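Local coordinates for protein gamma-glutamyltranspeptidase (Streptomyces lincolnensis, PDB 6J3A) that probably hydrolyses or transfers gamma-glutamyl or related amide-linked groups, as an LmbA-like member of the gamma-glutamyltranspeptidase family within the Ntn-hydrolase clan, at residues A[14-18]-A[589-593]; A[41-46]-A[130-134]; A[59-63]-A[75-79]; A[224-228]-A[447-452]; A[307-311]-A[343-349]. All blocks are in the same frame, centred on the assembly; numbering follows the deposited sequence.

Contact 1: residues A[14-18]-A[589-593]; sequences MVSST and LCAVA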
# COMPACT_ATOMS: atom_id res chain seq x y z
N MET A 14 -4.01 -3.41 -11.64
CA MET A 14 -4.35 -2.90 -10.30
C MET A 14 -5.22 -3.90 -9.54
O MET A 14 -6.13 -4.49 -10.12
CB MET A 14 -5.07 -1.55 -10.38
CG MET A 14 -4.19 -0.37 -10.78
SD MET A 14 -2.98 0.11 -9.53
CE MET A 14 -1.93 1.17 -10.53
N VAL A 15 -4.92 -4.07 -8.25
CA VAL A 15 -5.71 -4.94 -7.37
C VAL A 15 -6.03 -4.22 -6.06
O VAL A 15 -5.20 -3.52 -5.50
CB VAL A 15 -4.98 -6.26 -7.07
CG1 VAL A 15 -5.84 -7.15 -6.19
CG2 VAL A 15 -4.60 -6.99 -8.36
N SER A 16 -7.26 -4.40 -5.57
CA SER A 16 -7.64 -3.90 -4.27
C SER A 16 -8.47 -4.94 -3.51
O SER A 16 -9.58 -5.29 -3.93
CB SER A 16 -8.42 -2.60 -4.41
OG SER A 16 -8.58 -1.98 -3.15
N SER A 17 -7.92 -5.42 -2.39
CA SER A 17 -8.54 -6.40 -1.50
C SER A 17 -8.74 -5.85 -0.11
O SER A 17 -8.30 -4.74 0.22
CB SER A 17 -7.66 -7.65 -1.35
OG SER A 17 -7.76 -8.47 -2.48
N THR A 18 -9.41 -6.67 0.69
CA THR A 18 -9.50 -6.50 2.14
C THR A 18 -8.32 -7.14 2.88
O THR A 18 -8.33 -7.16 4.11
CB THR A 18 -10.82 -7.09 2.69
OG1 THR A 18 -10.99 -8.44 2.23
CG2 THR A 18 -12.00 -6.26 2.26
N LEU A 589 -13.75 -0.42 2.23
CA LEU A 589 -13.85 -0.24 0.78
C LEU A 589 -12.63 -0.73 -0.01
O LEU A 589 -11.50 -0.72 0.49
CB LEU A 589 -14.16 1.23 0.48
CG LEU A 589 -15.63 1.51 0.83
CD1 LEU A 589 -15.88 2.93 1.31
CD2 LEU A 589 -16.51 1.17 -0.36
N CYS A 590 -12.90 -1.19 -1.22
CA CYS A 590 -11.89 -1.53 -2.22
C CYS A 590 -12.34 -0.95 -3.54
O CYS A 590 -13.52 -0.96 -3.82
CB CYS A 590 -11.76 -3.03 -2.37
SG CYS A 590 -11.53 -3.89 -0.82
N ALA A 591 -11.40 -0.47 -4.35
CA ALA A 591 -11.73 0.08 -5.66
C ALA A 591 -10.55 -0.05 -6.62
O ALA A 591 -9.40 0.12 -6.24
CB ALA A 591 -12.16 1.54 -5.55
N VAL A 592 -10.86 -0.38 -7.87
CA VAL A 592 -9.94 -0.17 -8.97
C VAL A 592 -10.70 0.61 -10.04
O VAL A 592 -11.92 0.54 -10.10
CB VAL A 592 -9.38 -1.49 -9.55
CG1 VAL A 592 -8.63 -2.25 -8.47
CG2 VAL A 592 -10.48 -2.34 -10.15
N ALA A 593 -9.96 1.34 -10.86
CA ALA A 593 -10.55 2.12 -11.94
C ALA A 593 -9.66 2.19 -13.17
O ALA A 593 -8.48 1.89 -13.14
CB ALA A 593 -10.92 3.53 -11.47
O HOH W 1 -9.61 -2.45 1.34

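Contact 2: residues A[41-46]-A[130-134]; sequences VAGAFV and VLKYA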
# COMPACT_ATOMS: atom_id res chain seq x y z
N VAL A 41 -9.43 -15.18 -9.08
CA VAL A 41 -9.53 -16.56 -8.61
C VAL A 41 -8.43 -16.83 -7.58
O VAL A 41 -8.72 -17.24 -6.46
CB VAL A 41 -9.49 -17.59 -9.76
CG1 VAL A 41 -9.42 -19.01 -9.22
CG2 VAL A 41 -10.73 -17.46 -10.64
N ALA A 42 -7.18 -16.56 -7.96
CA ALA A 42 -6.05 -16.74 -7.05
C ALA A 42 -6.23 -16.00 -5.73
O ALA A 42 -6.09 -16.59 -4.66
CB ALA A 42 -4.77 -16.27 -7.71
N GLY A 43 -6.54 -14.72 -5.83
CA GLY A 43 -6.79 -13.89 -4.66
C GLY A 43 -7.88 -14.43 -3.75
O GLY A 43 -7.78 -14.36 -2.54
N ALA A 44 -8.93 -14.98 -4.36
CA ALA A 44 -10.10 -15.48 -3.62
C ALA A 44 -9.76 -16.66 -2.73
O ALA A 44 -10.23 -16.74 -1.61
CB ALA A 44 -11.21 -15.86 -4.58
N PHE A 45 -8.96 -17.57 -3.26
CA PHE A 45 -8.51 -18.73 -2.50
C PHE A 45 -7.47 -18.34 -1.44
O PHE A 45 -7.37 -18.98 -0.40
CB PHE A 45 -8.01 -19.83 -3.43
CG PHE A 45 -9.12 -20.59 -4.11
CD1 PHE A 45 -9.79 -20.05 -5.19
CD2 PHE A 45 -9.52 -21.85 -3.64
CE1 PHE A 45 -10.83 -20.74 -5.80
CE2 PHE A 45 -10.55 -22.55 -4.25
CZ PHE A 45 -11.21 -21.99 -5.34
N VAL A 46 -6.68 -17.31 -1.71
CA VAL A 46 -5.83 -16.75 -0.67
C VAL A 46 -6.70 -16.17 0.46
O VAL A 46 -6.42 -16.41 1.63
CB VAL A 46 -4.84 -15.71 -1.26
CG1 VAL A 46 -4.14 -14.92 -0.16
CG2 VAL A 46 -3.80 -16.43 -2.12
N VAL A 130 -3.05 -21.00 -10.50
CA VAL A 130 -3.83 -19.94 -9.90
C VAL A 130 -4.08 -20.20 -8.44
O VAL A 130 -4.21 -19.26 -7.66
CB VAL A 130 -5.10 -19.63 -10.74
CG1 VAL A 130 -6.32 -19.38 -9.89
CG2 VAL A 130 -4.84 -18.42 -11.61
N LEU A 131 -4.14 -21.47 -8.04
CA LEU A 131 -4.39 -21.74 -6.63
C LEU A 131 -3.16 -22.15 -5.78
O LEU A 131 -3.29 -22.39 -4.58
CB LEU A 131 -5.65 -22.61 -6.45
CG LEU A 131 -5.76 -24.10 -6.70
CD1 LEU A 131 -4.86 -24.87 -5.74
CD2 LEU A 131 -7.19 -24.54 -6.47
N LYS A 132 -1.96 -22.15 -6.37
CA LYS A 132 -0.71 -22.45 -5.62
C LYS A 132 -0.39 -21.46 -4.48
O LYS A 132 0.29 -21.80 -3.52
CB LYS A 132 0.49 -22.56 -6.56
CG LYS A 132 0.99 -21.23 -7.11
CD LYS A 132 1.93 -21.43 -8.29
CE LYS A 132 2.53 -20.10 -8.77
NZ LYS A 132 2.54 -19.99 -10.26
N TYR A 133 -0.87 -20.23 -4.61
CA TYR A 133 -0.63 -19.19 -3.60
C TYR A 133 -1.29 -19.54 -2.29
O TYR A 133 -0.63 -19.55 -1.26
CB TYR A 133 -1.14 -17.83 -4.11
CG TYR A 133 -0.44 -17.41 -5.37
CD1 TYR A 133 0.85 -16.90 -5.34
CD2 TYR A 133 -1.05 -17.57 -6.61
CE1 TYR A 133 1.52 -16.54 -6.50
CE2 TYR A 133 -0.40 -17.21 -7.78
CZ TYR A 133 0.88 -16.70 -7.72
OH TYR A 133 1.54 -16.34 -8.88
N ALA A 134 -2.58 -19.84 -2.34
CA ALA A 134 -3.36 -20.28 -1.17
C ALA A 134 -2.83 -21.56 -0.52
O ALA A 134 -2.76 -21.64 0.70
CB ALA A 134 -4.82 -20.47 -1.56
O HOH W 2 -4.40 -18.93 -4.88

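Contact 3: residues A[59-63]-A[75-79]; sequences GEVPI and LCGQG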
# COMPACT_ATOMS: atom_id res chain seq x y z
N GLY A 59 -18.46 -21.15 1.32
CA GLY A 59 -19.32 -19.98 1.36
C GLY A 59 -19.85 -19.61 -0.02
O GLY A 59 -20.14 -20.49 -0.85
N GLU A 60 -19.94 -18.30 -0.27
CA GLU A 60 -20.63 -17.74 -1.44
C GLU A 60 -19.86 -16.61 -2.04
O GLU A 60 -18.97 -16.07 -1.39
CB GLU A 60 -21.98 -17.14 -1.03
CG GLU A 60 -22.88 -18.12 -0.33
CD GLU A 60 -22.92 -18.03 1.18
OE1 GLU A 60 -23.54 -18.95 1.73
OE2 GLU A 60 -22.36 -17.10 1.80
N VAL A 61 -20.24 -16.23 -3.25
CA VAL A 61 -19.71 -15.03 -3.89
C VAL A 61 -20.59 -14.60 -5.07
O VAL A 61 -20.89 -15.41 -5.94
CB VAL A 61 -18.24 -15.21 -4.34
CG1 VAL A 61 -18.09 -16.28 -5.41
CG2 VAL A 61 -17.67 -13.89 -4.84
N PRO A 62 -21.04 -13.33 -5.09
CA PRO A 62 -21.45 -12.68 -6.35
C PRO A 62 -20.24 -12.08 -7.06
O PRO A 62 -19.45 -11.39 -6.42
CB PRO A 62 -22.39 -11.55 -5.90
CG PRO A 62 -22.53 -11.65 -4.43
CD PRO A 62 -21.43 -12.53 -3.91
N ILE A 63 -20.10 -12.33 -8.36
CA ILE A 63 -19.02 -11.73 -9.13
C ILE A 63 -19.60 -10.85 -10.24
O ILE A 63 -20.44 -11.31 -11.01
CB ILE A 63 -18.11 -12.81 -9.76
CG1 ILE A 63 -17.66 -13.82 -8.70
CG2 ILE A 63 -16.89 -12.15 -10.42
CD1 ILE A 63 -17.06 -15.08 -9.28
N LEU A 75 -22.01 -13.19 -12.38
CA LEU A 75 -21.81 -14.62 -12.18
C LEU A 75 -22.25 -14.97 -10.77
O LEU A 75 -21.59 -14.62 -9.79
CB LEU A 75 -20.35 -15.02 -12.44
CG LEU A 75 -19.94 -16.46 -12.16
CD1 LEU A 75 -20.93 -17.49 -12.69
CD2 LEU A 75 -18.57 -16.73 -12.76
N CYS A 76 -23.40 -15.64 -10.68
CA CYS A 76 -24.03 -15.95 -9.42
C CYS A 76 -23.41 -17.18 -8.80
O CYS A 76 -23.58 -18.30 -9.30
CB CYS A 76 -25.53 -16.19 -9.59
SG CYS A 76 -26.32 -16.68 -8.04
N GLY A 77 -22.71 -16.96 -7.69
CA GLY A 77 -22.19 -18.03 -6.86
C GLY A 77 -22.83 -18.04 -5.48
O GLY A 77 -22.21 -18.48 -4.52
N GLN A 78 -24.04 -17.50 -5.38
CA GLN A 78 -24.85 -17.65 -4.19
C GLN A 78 -25.68 -18.93 -4.31
O GLN A 78 -26.49 -19.07 -5.22
CB GLN A 78 -25.77 -16.46 -4.01
CG GLN A 78 -26.76 -16.61 -2.87
CD GLN A 78 -26.07 -16.75 -1.54
OE1 GLN A 78 -25.48 -15.79 -1.04
NE2 GLN A 78 -26.13 -17.95 -0.96
N GLY A 79 -25.45 -19.85 -3.38
CA GLY A 79 -26.14 -21.13 -3.42
C GLY A 79 -27.56 -21.05 -2.90
O GLY A 79 -27.97 -20.03 -2.30

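Contact 4: residues A[224-228]-A[447-452]; sequences ALVRQ and PVVPEL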
# COMPACT_ATOMS: atom_id res chain seq x y z
N ALA A 224 -17.90 -35.52 2.06
CA ALA A 224 -17.56 -34.99 3.38
C ALA A 224 -18.51 -33.88 3.87
O ALA A 224 -18.84 -33.81 5.06
CB ALA A 224 -16.13 -34.47 3.36
N LEU A 225 -18.92 -33.02 2.95
CA LEU A 225 -19.80 -31.91 3.27
C LEU A 225 -21.16 -32.41 3.72
O LEU A 225 -21.71 -31.94 4.72
CB LEU A 225 -19.98 -31.02 2.04
CG LEU A 225 -18.77 -30.16 1.65
CD1 LEU A 225 -18.93 -29.68 0.22
CD2 LEU A 225 -18.61 -28.97 2.58
N VAL A 226 -21.70 -33.38 2.97
CA VAL A 226 -22.98 -34.02 3.29
C VAL A 226 -22.85 -34.77 4.62
O VAL A 226 -23.65 -34.56 5.53
CB VAL A 226 -23.44 -34.98 2.17
CG1 VAL A 226 -24.73 -35.71 2.54
CG2 VAL A 226 -23.69 -34.21 0.88
N ARG A 227 -21.83 -35.60 4.72
CA ARG A 227 -21.52 -36.33 5.96
C ARG A 227 -21.50 -35.40 7.19
O ARG A 227 -22.05 -35.75 8.22
CB ARG A 227 -20.21 -37.10 5.81
CG ARG A 227 -19.95 -38.16 6.88
CD ARG A 227 -18.60 -38.86 6.70
NE ARG A 227 -18.44 -39.46 5.37
CZ ARG A 227 -17.48 -39.19 4.47
NH1 ARG A 227 -16.50 -38.32 4.71
NH2 ARG A 227 -17.49 -39.83 3.30
N GLN A 228 -20.91 -34.22 7.06
CA GLN A 228 -20.87 -33.24 8.17
C GLN A 228 -22.23 -32.63 8.45
O GLN A 228 -22.56 -32.33 9.60
CB GLN A 228 -19.92 -32.08 7.85
CG GLN A 228 -18.89 -31.69 8.90
CD GLN A 228 -19.25 -31.89 10.35
OE1 GLN A 228 -20.14 -31.23 10.88
NE2 GLN A 228 -18.49 -32.73 11.01
N PRO A 447 -18.95 -26.24 12.66
CA PRO A 447 -17.79 -27.08 12.89
C PRO A 447 -17.06 -27.37 11.57
O PRO A 447 -17.70 -27.52 10.53
CB PRO A 447 -18.40 -28.37 13.44
CG PRO A 447 -19.75 -28.43 12.79
CD PRO A 447 -20.21 -27.00 12.78
N VAL A 448 -15.74 -27.43 11.64
CA VAL A 448 -14.94 -27.84 10.50
C VAL A 448 -15.33 -29.23 10.01
O VAL A 448 -15.49 -30.17 10.78
CB VAL A 448 -13.43 -27.83 10.87
CG1 VAL A 448 -12.58 -28.58 9.83
CG2 VAL A 448 -12.95 -26.39 10.99
N VAL A 449 -15.49 -29.33 8.70
CA VAL A 449 -15.60 -30.62 8.03
C VAL A 449 -14.22 -31.29 8.11
O VAL A 449 -13.30 -30.89 7.39
CB VAL A 449 -16.04 -30.47 6.55
CG1 VAL A 449 -16.22 -31.85 5.90
CG2 VAL A 449 -17.32 -29.64 6.42
N PRO A 450 -14.07 -32.30 8.99
CA PRO A 450 -12.73 -32.73 9.42
C PRO A 450 -11.80 -33.13 8.27
O PRO A 450 -10.62 -32.74 8.29
CB PRO A 450 -13.00 -33.90 10.38
CG PRO A 450 -14.38 -34.35 10.11
CD PRO A 450 -15.13 -33.21 9.48
N GLU A 451 -12.31 -33.83 7.25
CA GLU A 451 -11.46 -34.28 6.14
C GLU A 451 -11.16 -33.20 5.09
O GLU A 451 -10.35 -33.42 4.18
CB GLU A 451 -11.97 -35.58 5.47
CG GLU A 451 -13.43 -35.65 5.07
CD GLU A 451 -14.34 -36.18 6.18
OE1 GLU A 451 -14.76 -35.37 7.03
OE2 GLU A 451 -14.63 -37.40 6.19
N LEU A 452 -11.78 -32.02 5.25
CA LEU A 452 -11.55 -30.88 4.34
C LEU A 452 -10.78 -29.70 4.94
O LEU A 452 -9.98 -29.06 4.24
CB LEU A 452 -12.88 -30.39 3.79
CG LEU A 452 -13.69 -31.43 3.03
CD1 LEU A 452 -14.94 -30.74 2.50
CD2 LEU A 452 -12.93 -32.14 1.90
O HOH W 3 -17.51 -35.29 6.97

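Contact 5: residues A[307-311]-A[343-349]; sequences EGCKL and LVGDKAS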
# COMPACT_ATOMS: atom_id res chain seq x y z
N GLU A 307 -32.21 9.18 5.42
CA GLU A 307 -33.64 8.99 5.22
C GLU A 307 -33.94 8.22 3.92
O GLU A 307 -34.77 7.32 3.91
CB GLU A 307 -34.37 10.34 5.24
CG GLU A 307 -34.28 11.07 6.58
CD GLU A 307 -34.61 10.15 7.73
OE1 GLU A 307 -33.66 9.69 8.40
OE2 GLU A 307 -35.81 9.84 7.93
N GLY A 308 -33.24 8.57 2.85
CA GLY A 308 -33.36 7.85 1.58
C GLY A 308 -32.98 6.39 1.71
O GLY A 308 -33.68 5.51 1.19
N CYS A 309 -31.89 6.12 2.41
CA CYS A 309 -31.45 4.75 2.71
C CYS A 309 -32.50 3.95 3.50
O CYS A 309 -32.77 2.79 3.16
CB CYS A 309 -30.14 4.78 3.47
SG CYS A 309 -29.60 3.15 4.00
N LYS A 310 -33.09 4.56 4.53
CA LYS A 310 -34.18 3.93 5.30
C LYS A 310 -35.33 3.48 4.39
O LYS A 310 -35.78 2.34 4.47
CB LYS A 310 -34.70 4.87 6.41
CG LYS A 310 -33.96 4.70 7.73
CD LYS A 310 -33.35 5.98 8.29
CE LYS A 310 -34.10 6.53 9.47
NZ LYS A 310 -33.30 7.60 10.13
N LEU A 311 -35.76 4.36 3.50
CA LEU A 311 -36.85 4.07 2.59
C LEU A 311 -36.48 2.98 1.59
O LEU A 311 -37.32 2.16 1.23
CB LEU A 311 -37.30 5.33 1.85
CG LEU A 311 -37.80 6.51 2.70
CD1 LEU A 311 -37.98 7.74 1.84
CD2 LEU A 311 -39.09 6.17 3.43
N LEU A 343 -41.45 11.59 1.02
CA LEU A 343 -41.42 10.99 2.35
C LEU A 343 -40.17 11.33 3.17
O LEU A 343 -40.12 11.04 4.37
CB LEU A 343 -41.59 9.47 2.26
CG LEU A 343 -42.88 8.97 1.61
CD1 LEU A 343 -42.78 7.48 1.33
CD2 LEU A 343 -44.09 9.29 2.49
N VAL A 344 -39.15 11.89 2.51
CA VAL A 344 -38.01 12.48 3.21
C VAL A 344 -38.50 13.79 3.85
O VAL A 344 -38.86 14.72 3.14
CB VAL A 344 -36.82 12.76 2.26
CG1 VAL A 344 -35.63 13.33 3.03
CG2 VAL A 344 -36.39 11.50 1.52
N GLY A 345 -38.52 13.83 5.17
CA GLY A 345 -38.99 15.00 5.92
C GLY A 345 -37.84 15.68 6.62
O GLY A 345 -36.71 15.19 6.60
N ASP A 346 -38.13 16.82 7.24
CA ASP A 346 -37.14 17.56 8.03
C ASP A 346 -36.59 16.74 9.19
O ASP A 346 -35.42 16.87 9.54
CB ASP A 346 -37.75 18.86 8.57
CG ASP A 346 -38.04 19.88 7.47
OD1 ASP A 346 -37.70 19.65 6.29
OD2 ASP A 346 -38.62 20.94 7.81
N LYS A 347 -37.46 15.91 9.78
CA LYS A 347 -37.12 15.05 10.91
C LYS A 347 -36.76 13.62 10.49
O LYS A 347 -37.09 13.15 9.39
CB LYS A 347 -38.25 15.02 11.95
CG LYS A 347 -38.00 15.87 13.19
CD LYS A 347 -37.71 17.34 12.89
CE LYS A 347 -37.77 18.22 14.15
NZ LYS A 347 -37.07 17.65 15.34
N ALA A 348 -36.06 12.94 11.39
CA ALA A 348 -35.56 11.60 11.14
C ALA A 348 -36.69 10.61 11.40
O ALA A 348 -37.35 10.68 12.44
CB ALA A 348 -34.39 11.31 12.06
N SER A 349 -36.92 9.73 10.44
CA SER A 349 -37.88 8.65 10.57
C SER A 349 -37.34 7.55 11.50
O SER A 349 -36.18 7.16 11.41
CB SER A 349 -38.21 8.07 9.19
OG SER A 349 -39.22 7.07 9.26

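Contact 1: residues A[14-18]-A[589-593]
Cys-590 sets its sulfur over the flat face of the peptide link between Ser-17 and Thr-18, with SG 3.5 Å from the carbonyl carbon C of Ser-17. With SG anti to its own carbonyl carbon (chi1 -51°), the sulfur is carried toward the other strand. The methyl CG2 of Thr-18 also touches this sulfur, at 3.9 Å from Cys-590 SG. Ser-16 answers from its own strand. Its CB rests 3.4 Å from Ala-591 O, while OG lies 3.4 Å from Cys-590 CB and is hydrogen-bonded to the backbone oxygen of Ala-604. The hydroxyl is thereby satisfied in the buried interior.

The two strands run nearly antiparallel, at 166°, but they share no clear backbone hydrogen bond. Each finds its ladder partners elsewhere: Met-14 and Ser-16 pair with Val-427 and Asp-425 of strand 424-428 and Val-15 with Val-615, while strand 590-594 lies between strands 601-605 and 493-499. The arrangement is consistent with the facing sheets of the alpha-beta-beta-alpha sandwich of Ntn hydrolases, and Val-15, turned away, packs on helix 20-31 through Ser-23 and Ala-26. Small side chains let the strand axes come within 5.9 Å of each other.

Further along, Val-592 pushes its CG1 branch against the backbone of the opposite strand, 3.7 Å from Met-14 O, and that methyl also meets Met-14 CB at 4.1 Å. At the other end one water donates both to Ser-17 O, at 2.9 Å, and to Leu-589 O, bridging the two backbones beside the Cys-590 sulfur.

Contact 2: residues A[41-46]-A[130-134]
Between Ala-42 and Val-130 a single water is built into the helix pair, gripped by three backbone atoms. It donates to Ala-42 O and to Val-130 O, the latter at 2.8 Å, and accepts a longer bond from Ala-134 N. Val-130 O and Ala-134 N are separated by one helical turn and would ordinarily bond directly, so the water takes the place of a missing rung at the kink in helix 127-140.

The short helical segments pack at -21° with their axes 7.6 Å apart, a distance made possible by alanines. Ala-42 CB presses on the carbonyl oxygen of Val-130, while Ala-134 CB sits 3.2 Å from Phe-45 O and 3.8 Å from Phe-45 CB. Val-46 CG2, anti to its own carbonyl carbon, lies 3.6 Å from Tyr-133 CB. Beyond the pair, Phe-45 makes edge-to-face stacks with His-48 and Trp-192, and Tyr-133 packs on Arg-617 of the second subunit.

Across this otherwise apolar seam there is no direct hydrogen bond. The buried water therefore carries the polar link, satisfying the Val-130 carbonyl that the kink deprives of its usual partner.

Contact 3: residues A[59-63]-A[75-79]
Glu-60 and Gln-78 are brought alongside by differing first torsions followed by a bend in each chain. In Glu-60, CG stands opposite the carbonyl carbon (chi1 -56°), whereas Gln-78 extends CG away from its backbone N (chi1 173°) and then folds back at the next bond. The two point the same way, and Gln-78 NE2 lies 3.3 Å from Glu-60 CG, with carboxylate and amide planes 34° apart. The amide is fixed from both ends: NE2 donates within its own plane to Gly-79 O at 3.1 Å, while OE1 bonds Thr-481 OG1. Glu-60 OE2 forms a salt bridge with Arg-459. An alanine in place of Gln-78 would probably leave Thr-481 without this partner and open a gap beside the aliphatic part of Glu-60.

These residues continue a beta hairpin, strands 61-66 and 73-77, running antiparallel. Its regular end is the pair Ile-63 and Leu-75, where Leu-75 N meets Ile-63 O at 2.8 Å and the return bond joins Ile-63 N to Leu-75 O at 3.1 Å. Pro-62 faces Cys-76 in a non-hydrogen-bonded pair. Toward Gln-78 the ladder loosens: Val-61 N reaches Gly-77 O at 3.2 Å, and the reverse bond is weak. On the face turned to helix 111-122, Ile-63 CD1 touches Leu-75 CD2 at 4.1 Å, with Trp-115 packed on Ile-63 and Leu-117 and Leu-118 on Leu-75.

Contact 4: residues A[224-228]-A[447-452]
The segment 447-452, with a short, weakly bonded strand at 448-449, passes along one flank of helix 220-229, coming nearest at Gln-228 and Val-449, whose CA atoms are 5.9 Å apart. Val-449 fits between successive helical turns. Its CG1 branch reaches Ala-224 CB at 3.7 Å, and its CG2 branch lies 3.6 Å from CG of Gln-228, the two side chains sliding past each other in opposite directions. Ala-224 CB also bears on the Glu-451 chain, 3.4 Å from CG. On the inner side Leu-225 and Leu-452 cross at about a right angle, Leu-225 CG meeting Leu-452 CD1 at 4.0 Å.

Toward the exposed side, at Arg-227, the contact becomes ionic. Glu-451 places CG between its backbone N and carbonyl carbon (chi1 49°) and bends again at the next bond, which swings the carboxylate back over the helix. There OE2 meets the edge of the Arg-227 guanidinium in a salt bridge, 2.6 Å from NH1, with the two planes 36° apart. The other oxygen, OE1, receives a bond of 2.8 Å from a water that also donates to Ala-224 O. That carbonyl thus accepts twice, since it keeps its helical bond from Gln-228 N.

Val-448 bonds Thr-165 and Ser-166 of helix 164-170, and Leu-452 O accepts from Thr-191 of helix 186-200, which places segment 447-452 among these two helices and 220-229.

Contact 5: residues A[307-311]-A[343-349]
Ser-349 N donates to Glu-307 OE2 at 2.7 Å in a nearly straight bond of 168°, approaching from above the carboxylate plane. The other oxygen of the same group, OE1, uses its syn lone pair for a salt bridge with Lys-310 NZ, also 2.7 Å away and one turn further along the helix. One carboxylate thus joins a helical lysine to a loop amide, and the neighbouring ammonium is likely to favour its charged form. Glu-307 reaches the loop because its chain bends after CG, which stands opposite the carbonyl carbon (chi1 -63°). Replacing Glu-307 by an alanine would probably leave the Ser-349 amide and the Lys-310 ammonium without their common mate and free the lysine end to turn.

Apolar contacts extend the join. Val-344 CG1 rests 3.9 Å from Glu-307 CB, its CG2 branch lies 4.1 Å from Leu-311 CD1, and Leu-343 CB meets that same leucine methyl at 4.0 Å. Further out, Gly-345 O bonds His-303 of the same helix, and Ala-348 pairs through its backbone with Arg-574.

The polar centre is an i, i+3 glutamate-lysine pair on helix 299-319, whose carboxylate also accepts a backbone N-H from the loop that follows helix 334-341.

Followed from the N terminus, the chain first enters contact 1, which closes only at 589-593 and so encloses the other four. Contact 2 forms the next loop, joining helices 36-50 and 127-140, and within it lies contact 3, the short hairpin that directly follows helix 36-50. Then, in series, 224-228 opens contact 4, which closes at 447-452 and encloses contact 5. No loops cross. Contact 1 brings the first and last parts of the chain together between facing strands; contacts 2 and 3, with centres about 17 Å apart, lie in the helical and strand layers beside it. Contacts 4 and 5, centres about 46 Å apart, tie chain segments to helices on opposite sides of the chain's centre.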